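Local coordinates for protein LP04448p (Drosophila melanogaster, PDB 4QMH) that probably promotes microtubule polymerization as an XMAP215-family protein, here through its fourth TOG domain, a type of module that typically binds tubulin, at residues V12-Q17 with P53-L58; A150-L155 with A192-N197; E200-I205 with A231-A236. All blocks are in the same frame, centred on the assembly; numbering follows the deposited sequence.

Interaction 1 of 3, residues V12-Q17 with P53-L58; sequences VDIAPQ and PSIGDL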
# COMPACT_ATOMS: atom_id res chain seq x y z
N VAL A 12 25.70 -2.09 -3.66
CA VAL A 12 26.31 -2.47 -2.39
C VAL A 12 25.37 -3.38 -1.61
O VAL A 12 24.18 -3.10 -1.50
CB VAL A 12 26.61 -1.22 -1.53
CG1 VAL A 12 27.15 -1.62 -0.16
CG2 VAL A 12 27.59 -0.30 -2.26
N ASP A 13 25.90 -4.48 -1.07
CA ASP A 13 25.12 -5.30 -0.16
C ASP A 13 25.26 -4.71 1.24
O ASP A 13 26.33 -4.80 1.85
CB ASP A 13 25.63 -6.75 -0.19
CG ASP A 13 24.83 -7.66 0.72
OD1 ASP A 13 23.78 -7.23 1.25
OD2 ASP A 13 25.26 -8.82 0.92
N ILE A 14 24.19 -4.11 1.76
CA ILE A 14 24.26 -3.50 3.09
C ILE A 14 23.84 -4.46 4.21
O ILE A 14 23.84 -4.09 5.38
CB ILE A 14 23.44 -2.20 3.21
CG1 ILE A 14 21.95 -2.46 2.97
CG2 ILE A 14 23.99 -1.13 2.27
CD1 ILE A 14 21.06 -1.28 3.35
N ALA A 15 23.47 -5.69 3.85
CA ALA A 15 23.07 -6.65 4.87
C ALA A 15 24.05 -6.75 6.04
O ALA A 15 23.63 -6.78 7.19
CB ALA A 15 22.80 -8.02 4.27
N PRO A 16 25.36 -6.83 5.76
CA PRO A 16 26.32 -6.93 6.87
C PRO A 16 26.26 -5.75 7.84
O PRO A 16 26.68 -5.89 8.99
CB PRO A 16 27.67 -6.96 6.16
CG PRO A 16 27.38 -7.59 4.84
CD PRO A 16 26.03 -7.04 4.45
N GLN A 17 25.75 -4.60 7.38
CA GLN A 17 25.67 -3.41 8.23
C GLN A 17 24.39 -3.38 9.07
O GLN A 17 24.26 -2.57 9.99
CB GLN A 17 25.75 -2.14 7.38
CG GLN A 17 27.09 -1.93 6.69
CD GLN A 17 27.21 -0.55 6.06
OE1 GLN A 17 27.33 0.46 6.75
NE2 GLN A 17 27.19 -0.50 4.74
N PRO A 53 19.02 -6.15 -2.87
CA PRO A 53 17.77 -6.36 -2.12
C PRO A 53 17.97 -7.05 -0.77
O PRO A 53 17.04 -7.10 0.03
CB PRO A 53 16.96 -7.28 -3.04
CG PRO A 53 17.59 -7.19 -4.38
CD PRO A 53 19.04 -6.93 -4.12
N SER A 54 19.16 -7.59 -0.53
CA SER A 54 19.45 -8.30 0.71
C SER A 54 19.73 -7.32 1.85
O SER A 54 20.77 -6.65 1.86
CB SER A 54 20.66 -9.22 0.50
OG SER A 54 21.74 -8.54 -0.13
N ILE A 55 18.81 -7.23 2.80
CA ILE A 55 18.97 -6.29 3.90
C ILE A 55 18.81 -6.95 5.27
O ILE A 55 18.39 -6.33 6.24
CB ILE A 55 18.00 -5.08 3.74
CG1 ILE A 55 16.55 -5.56 3.56
CG2 ILE A 55 18.44 -4.20 2.57
CD1 ILE A 55 15.53 -4.42 3.47
N GLY A 56 19.20 -8.22 5.35
CA GLY A 56 19.15 -8.93 6.61
C GLY A 56 17.72 -8.97 7.12
O GLY A 56 16.80 -9.31 6.37
N ASP A 57 17.52 -8.61 8.39
CA ASP A 57 16.19 -8.58 8.98
C ASP A 57 15.61 -7.16 9.04
O ASP A 57 14.73 -6.88 9.86
CB ASP A 57 16.23 -9.18 10.39
CG ASP A 57 16.67 -10.64 10.40
OD1 ASP A 57 16.32 -11.37 9.46
OD2 ASP A 57 17.37 -11.05 11.35
N LEU A 58 16.10 -6.28 8.18
CA LEU A 58 15.69 -4.88 8.25
C LEU A 58 14.21 -4.65 7.92
O LEU A 58 13.58 -3.78 8.52
CB LEU A 58 16.54 -4.02 7.31
CG LEU A 58 16.20 -2.53 7.29
CD1 LEU A 58 16.40 -1.91 8.69
CD2 LEU A 58 17.05 -1.82 6.25
O HOH W 1 21.77 -4.64 0.23
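Asp13 and Ser54 carry the polar part of this contact. Ser54 OG donates to Asp13 OD1 at 2.8 Å, meeting it from above the carboxylate plane, 68° out of it. Ala15 N donates to the same OD1 from the opposite face at 3.0 Å, closing an Asx turn, so two donors grip one oxygen and should limit rotation of the carboxylate. The short aspartate side chain reaches the serine and still accepts the bond from Ala15 N. A water adds a bridge: it accepts from Ile14 N and lies 2.8 Å from Ser54 O, to which it probably donates, serving backbone groups of both loops.

The apolar part lies beside these bonds. Ile14 and Ile55 run side by side, pointing the same way, with Ile14 CG1 3.9 Å from Ile55 CG2; beta-branched isoleucines suit this buried place because they set apolar carbons close to the backbone. Ala15, small enough for a close approach of the two chains, sets its CB 3.4 Å from Ser54 O and 3.8 Å from Gly56 N.

Backbone shape completes the fit. Ile55 to Leu58 form a type II' turn, closed by Leu58 N bonding to Ile55 O, and Gly56 supplies the positive phi that such a turn needs at its second position. The contact thus joins an Asx turn to a tight turn leading into helix 58-66, packing the N-terminal loop onto an interhelical loop of the all-helical TOG domain.

Interaction 2 of 3, residues A150-L155 with A192-N197; sequences ALKTEL and ADVRKN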
# COMPACT_ATOMS: atom_id res chain seq x y z
N ALA A 150 -10.62 8.13 6.75
CA ALA A 150 -9.50 8.69 6.00
C ALA A 150 -8.83 7.63 5.14
O ALA A 150 -8.54 7.86 3.97
CB ALA A 150 -8.48 9.34 6.94
N LEU A 151 -8.60 6.46 5.72
CA LEU A 151 -7.95 5.38 4.97
C LEU A 151 -8.81 4.95 3.79
O LEU A 151 -8.32 4.83 2.66
CB LEU A 151 -7.63 4.19 5.88
CG LEU A 151 -6.95 2.99 5.22
CD1 LEU A 151 -6.15 2.17 6.25
CD2 LEU A 151 -8.00 2.11 4.51
N LYS A 152 -10.10 4.75 4.02
CA LYS A 152 -10.99 4.35 2.93
C LYS A 152 -11.01 5.41 1.83
O LYS A 152 -10.99 5.08 0.65
CB LYS A 152 -12.40 4.02 3.45
CG LYS A 152 -12.42 2.79 4.36
CD LYS A 152 -13.81 2.47 4.92
CE LYS A 152 -14.50 3.68 5.51
NZ LYS A 152 -15.83 3.29 6.07
N THR A 153 -11.05 6.68 2.21
CA THR A 153 -11.02 7.76 1.23
C THR A 153 -9.76 7.69 0.37
O THR A 153 -9.85 7.70 -0.86
CB THR A 153 -11.11 9.13 1.92
OG1 THR A 153 -12.32 9.19 2.68
CG2 THR A 153 -11.09 10.26 0.87
N GLU A 154 -8.60 7.61 1.00
CA GLU A 154 -7.33 7.59 0.26
C GLU A 154 -7.21 6.34 -0.59
O GLU A 154 -6.75 6.39 -1.72
CB GLU A 154 -6.12 7.67 1.19
CG GLU A 154 -6.02 8.93 2.00
CD GLU A 154 -5.70 10.16 1.19
OE1 GLU A 154 -5.19 10.04 0.06
OE2 GLU A 154 -5.96 11.27 1.70
N LEU A 155 -7.61 5.20 -0.02
CA LEU A 155 -7.36 3.92 -0.68
C LEU A 155 -8.27 3.71 -1.89
O LEU A 155 -7.81 3.24 -2.93
CB LEU A 155 -7.46 2.77 0.33
CG LEU A 155 -6.96 1.41 -0.14
CD1 LEU A 155 -5.64 1.52 -0.92
CD2 LEU A 155 -6.83 0.47 1.05
N ALA A 192 -19.43 10.87 2.94
CA ALA A 192 -19.56 11.34 1.56
C ALA A 192 -18.29 11.21 0.71
O ALA A 192 -18.38 11.03 -0.51
CB ALA A 192 -20.07 12.79 1.53
N ASP A 193 -17.13 11.33 1.33
CA ASP A 193 -15.86 11.22 0.62
C ASP A 193 -15.61 9.77 0.23
O ASP A 193 -15.16 9.48 -0.88
CB ASP A 193 -14.69 11.70 1.50
CG ASP A 193 -14.76 13.18 1.83
OD1 ASP A 193 -15.49 13.92 1.14
OD2 ASP A 193 -14.05 13.61 2.77
N VAL A 194 -15.86 8.86 1.17
CA VAL A 194 -15.77 7.43 0.91
C VAL A 194 -16.70 7.00 -0.23
O VAL A 194 -16.28 6.29 -1.15
CB VAL A 194 -16.06 6.61 2.19
CG1 VAL A 194 -16.12 5.11 1.87
CG2 VAL A 194 -14.99 6.88 3.23
N ARG A 195 -17.95 7.44 -0.17
CA ARG A 195 -18.92 7.14 -1.22
C ARG A 195 -18.42 7.62 -2.57
O ARG A 195 -18.44 6.87 -3.55
CB ARG A 195 -20.27 7.81 -0.94
CG ARG A 195 -21.12 7.13 0.12
CD ARG A 195 -22.61 7.52 0.00
NE ARG A 195 -22.84 8.97 -0.01
CZ ARG A 195 -22.87 9.74 1.08
NH1 ARG A 195 -22.67 9.22 2.28
NH2 ARG A 195 -23.10 11.05 0.96
N LYS A 196 -17.97 8.87 -2.63
CA LYS A 196 -17.51 9.44 -3.89
C LYS A 196 -16.36 8.62 -4.47
O LYS A 196 -16.37 8.25 -5.64
CB LYS A 196 -17.08 10.90 -3.71
CG LYS A 196 -16.43 11.51 -4.94
CD LYS A 196 -16.15 12.99 -4.71
CE LYS A 196 -15.55 13.65 -5.95
NZ LYS A 196 -14.19 13.13 -6.23
N ASN A 197 -15.37 8.32 -3.64
CA ASN A 197 -14.19 7.64 -4.13
C ASN A 197 -14.46 6.16 -4.46
O ASN A 197 -13.91 5.63 -5.42
CB ASN A 197 -13.03 7.81 -3.14
CG ASN A 197 -12.54 9.25 -3.08
OD1 ASN A 197 -13.04 10.11 -3.81
ND2 ASN A 197 -11.54 9.51 -2.24
O HOH W 2 -12.37 11.68 4.00
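Thr153 and Asn197 meet at the tight end of this helix pair. Asn197 ND2 donates to the backbone Thr153 O at 2.8 Å, with an N-H...O angle of 158°. The acceptor lies close to the plane of the amide, whereas the nitrogen sits above the plane of the carbonyl group. The same ND2 comes within 3.2 Å of Thr153 CG2, so the methyl presses against the amide that binds its own backbone. Asparagine suits the place: its CB points across the interface, and its amide is long enough to reach a main-chain carbonyl of the neighbouring helix.

Alongside, Val194 supplies the apolar filling. Its CG2 touches Lys152 CB at 3.9 Å and Thr153 OG1 at 3.6 Å, and Val194 also touches His186 of helix 173-186. Lysine can be buried here because its aliphatic stem packs on the valine and its ammonium group forms a salt bridge with Asp189.

The short helical segments run nearly parallel, at 24°, with axes 8.4 Å apart; their helices, two apart in the chain, lie side by side as in a HEAT-type solenoid. Thr153 and Val194, with the nearest CA atoms, form the middle of the pair.

Toward the start of helix 192-209 the packing becomes looser and wetter. Asp193 sets only CB against the threonine, 3.6 Å from Thr153 OG1; its carboxylate is joined to that hydroxyl through a water that donates to both, 2.8 Å from Asp193 OD2. With OG1 anti to its carbonyl carbon (chi1 -59°), Thr153 also bonds back to Pro149 O, one turn earlier in its helix. An acid at the first turn of a helix, as Asp193 is, also suits the partial positive charge expected there.

Interaction 3 of 3, residues E200-I205 with A231-A236; sequences EAVLGI and AALEKA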
# COMPACT_ATOMS: atom_id res chain seq x y z
N GLU A 200 -16.06 5.99 -7.79
CA GLU A 200 -15.07 6.25 -8.83
C GLU A 200 -14.21 5.03 -9.12
O GLU A 200 -13.63 4.91 -10.19
CB GLU A 200 -14.20 7.45 -8.46
CG GLU A 200 -14.99 8.75 -8.43
CD GLU A 200 -14.12 9.96 -8.21
OE1 GLU A 200 -12.88 9.80 -8.18
OE2 GLU A 200 -14.68 11.07 -8.08
N ALA A 201 -14.13 4.11 -8.15
CA ALA A 201 -13.30 2.92 -8.27
C ALA A 201 -14.04 1.78 -8.96
O ALA A 201 -13.45 0.77 -9.32
CB ALA A 201 -12.82 2.48 -6.89
N VAL A 202 -15.35 1.93 -9.15
CA VAL A 202 -16.13 0.85 -9.76
C VAL A 202 -15.58 0.47 -11.13
O VAL A 202 -15.38 -0.72 -11.42
CB VAL A 202 -17.62 1.23 -9.88
CG1 VAL A 202 -18.38 0.18 -10.71
CG2 VAL A 202 -18.25 1.34 -8.49
N LEU A 203 -15.30 1.47 -11.97
CA LEU A 203 -14.82 1.20 -13.32
C LEU A 203 -13.48 0.46 -13.29
O LEU A 203 -13.29 -0.52 -14.01
CB LEU A 203 -14.69 2.50 -14.13
CG LEU A 203 -14.13 2.31 -15.54
CD1 LEU A 203 -15.05 1.40 -16.36
CD2 LEU A 203 -13.95 3.67 -16.22
N GLY A 204 -12.56 0.93 -12.46
CA GLY A 204 -11.28 0.28 -12.31
C GLY A 204 -11.38 -1.19 -11.92
O GLY A 204 -10.67 -2.02 -12.47
N ILE A 205 -12.22 -1.50 -10.93
CA ILE A 205 -12.46 -2.88 -10.54
C ILE A 205 -13.03 -3.67 -11.71
O ILE A 205 -12.58 -4.78 -12.01
CB ILE A 205 -13.45 -2.96 -9.34
CG1 ILE A 205 -12.89 -2.20 -8.12
CG2 ILE A 205 -13.79 -4.42 -9.00
CD1 ILE A 205 -11.82 -2.93 -7.36
N ALA A 231 -27.04 -0.27 -10.08
CA ALA A 231 -27.00 0.99 -10.83
C ALA A 231 -25.57 1.42 -11.10
O ALA A 231 -25.25 1.86 -12.20
CB ALA A 231 -27.76 2.09 -10.07
N ALA A 232 -24.70 1.28 -10.09
CA ALA A 232 -23.28 1.61 -10.24
C ALA A 232 -22.59 0.72 -11.27
O ALA A 232 -21.80 1.19 -12.09
CB ALA A 232 -22.57 1.51 -8.90
N LEU A 233 -22.90 -0.57 -11.25
CA LEU A 233 -22.31 -1.49 -12.22
C LEU A 233 -22.78 -1.10 -13.62
O LEU A 233 -21.99 -1.09 -14.56
CB LEU A 233 -22.68 -2.94 -11.92
CG LEU A 233 -22.28 -3.51 -10.55
CD1 LEU A 233 -22.71 -4.98 -10.47
CD2 LEU A 233 -20.80 -3.38 -10.33
N GLU A 234 -24.05 -0.75 -13.75
CA GLU A 234 -24.59 -0.42 -15.07
C GLU A 234 -24.05 0.91 -15.58
O GLU A 234 -23.86 1.09 -16.79
CB GLU A 234 -26.12 -0.42 -15.05
CG GLU A 234 -26.70 -1.81 -14.94
CD GLU A 234 -28.20 -1.83 -14.71
OE1 GLU A 234 -28.75 -0.86 -14.15
OE2 GLU A 234 -28.84 -2.85 -15.08
N LYS A 235 -23.78 1.83 -14.65
CA LYS A 235 -23.22 3.14 -15.01
C LYS A 235 -21.79 3.02 -15.55
O LYS A 235 -21.39 3.75 -16.45
CB LYS A 235 -23.29 4.10 -13.83
CG LYS A 235 -22.84 5.52 -14.15
CD LYS A 235 -22.93 6.40 -12.92
CE LYS A 235 -22.55 7.84 -13.23
NZ LYS A 235 -22.68 8.73 -12.04
N ALA A 236 -21.02 2.07 -15.00
CA ALA A 236 -19.61 1.90 -15.36
C ALA A 236 -19.41 1.12 -16.65
O ALA A 236 -18.48 1.37 -17.42
CB ALA A 236 -18.86 1.22 -14.22
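Ala232 opens the contact by meeting Val202, the residue of the other helix that touches three residues here. The alanine CB points toward the other helix and lies 4.3 Å from Val202 CG2, while the Ala232 carbonyl oxygen sits 3.8 Å from Val202 CG1. The valine thus straddles the residue, one methyl on its side chain and the other on its backbone; the small alanine lets a branched chain come this close.

Leu233 follows with its CB directed away, yet the longer side chain brings CD2 back to 4.3 Å from Val202 CG1. Its other neighbours include Tyr184 of helix 173-186 and Phe211 and Met214 of helix 211-221, so the leucine ties the pair to the apolar interior.

The two segments cross at 65°, with their axes 9.2 Å apart. Such angled packing between neighbouring helices closes the C-terminal end of the HEAT-type helical solenoid of this TOG domain, where helix 226-236 is laid over helix 192-209. The latter is kinked here: the backbone N atoms of Leu203 and Gly204 make no bond to the preceding turn.

One turn beyond Ala232, Ala236 ends the helix and fits between two residues. Its CB reaches Val202 CG1 at 3.7 Å, the CG1 being held anti to the valine backbone N (chi1 172°), and it also faces Leu203 CA at 4.1 Å. The small alanine suits a place this near a partner backbone. Leu203 continues past it, bringing CD1 to 3.6 Å from the Ala236 O. The same leucine also touches Asn239 and Leu240 in the C-terminal tail.

Along the chain the three contacts come in series, each closing before the next opens. Interaction 1 joins two loops near the N-terminal end, one of them leading into helix 58-66, whereas interactions 2 and 3 lie on the other side of the chain's centre. The centres of interactions 1 and 2 are 37 Å apart, and those of 1 and 3 are 44 Å apart. Interactions 2 and 3, only 15 Å between centres, share helix 192-209: its first part packs on helix 149-162 and its later part on helix 226-236. Contacts between segments well separated in sequence, spread from one end of the all-helical domain to the other, probably help give the TOG module its shape.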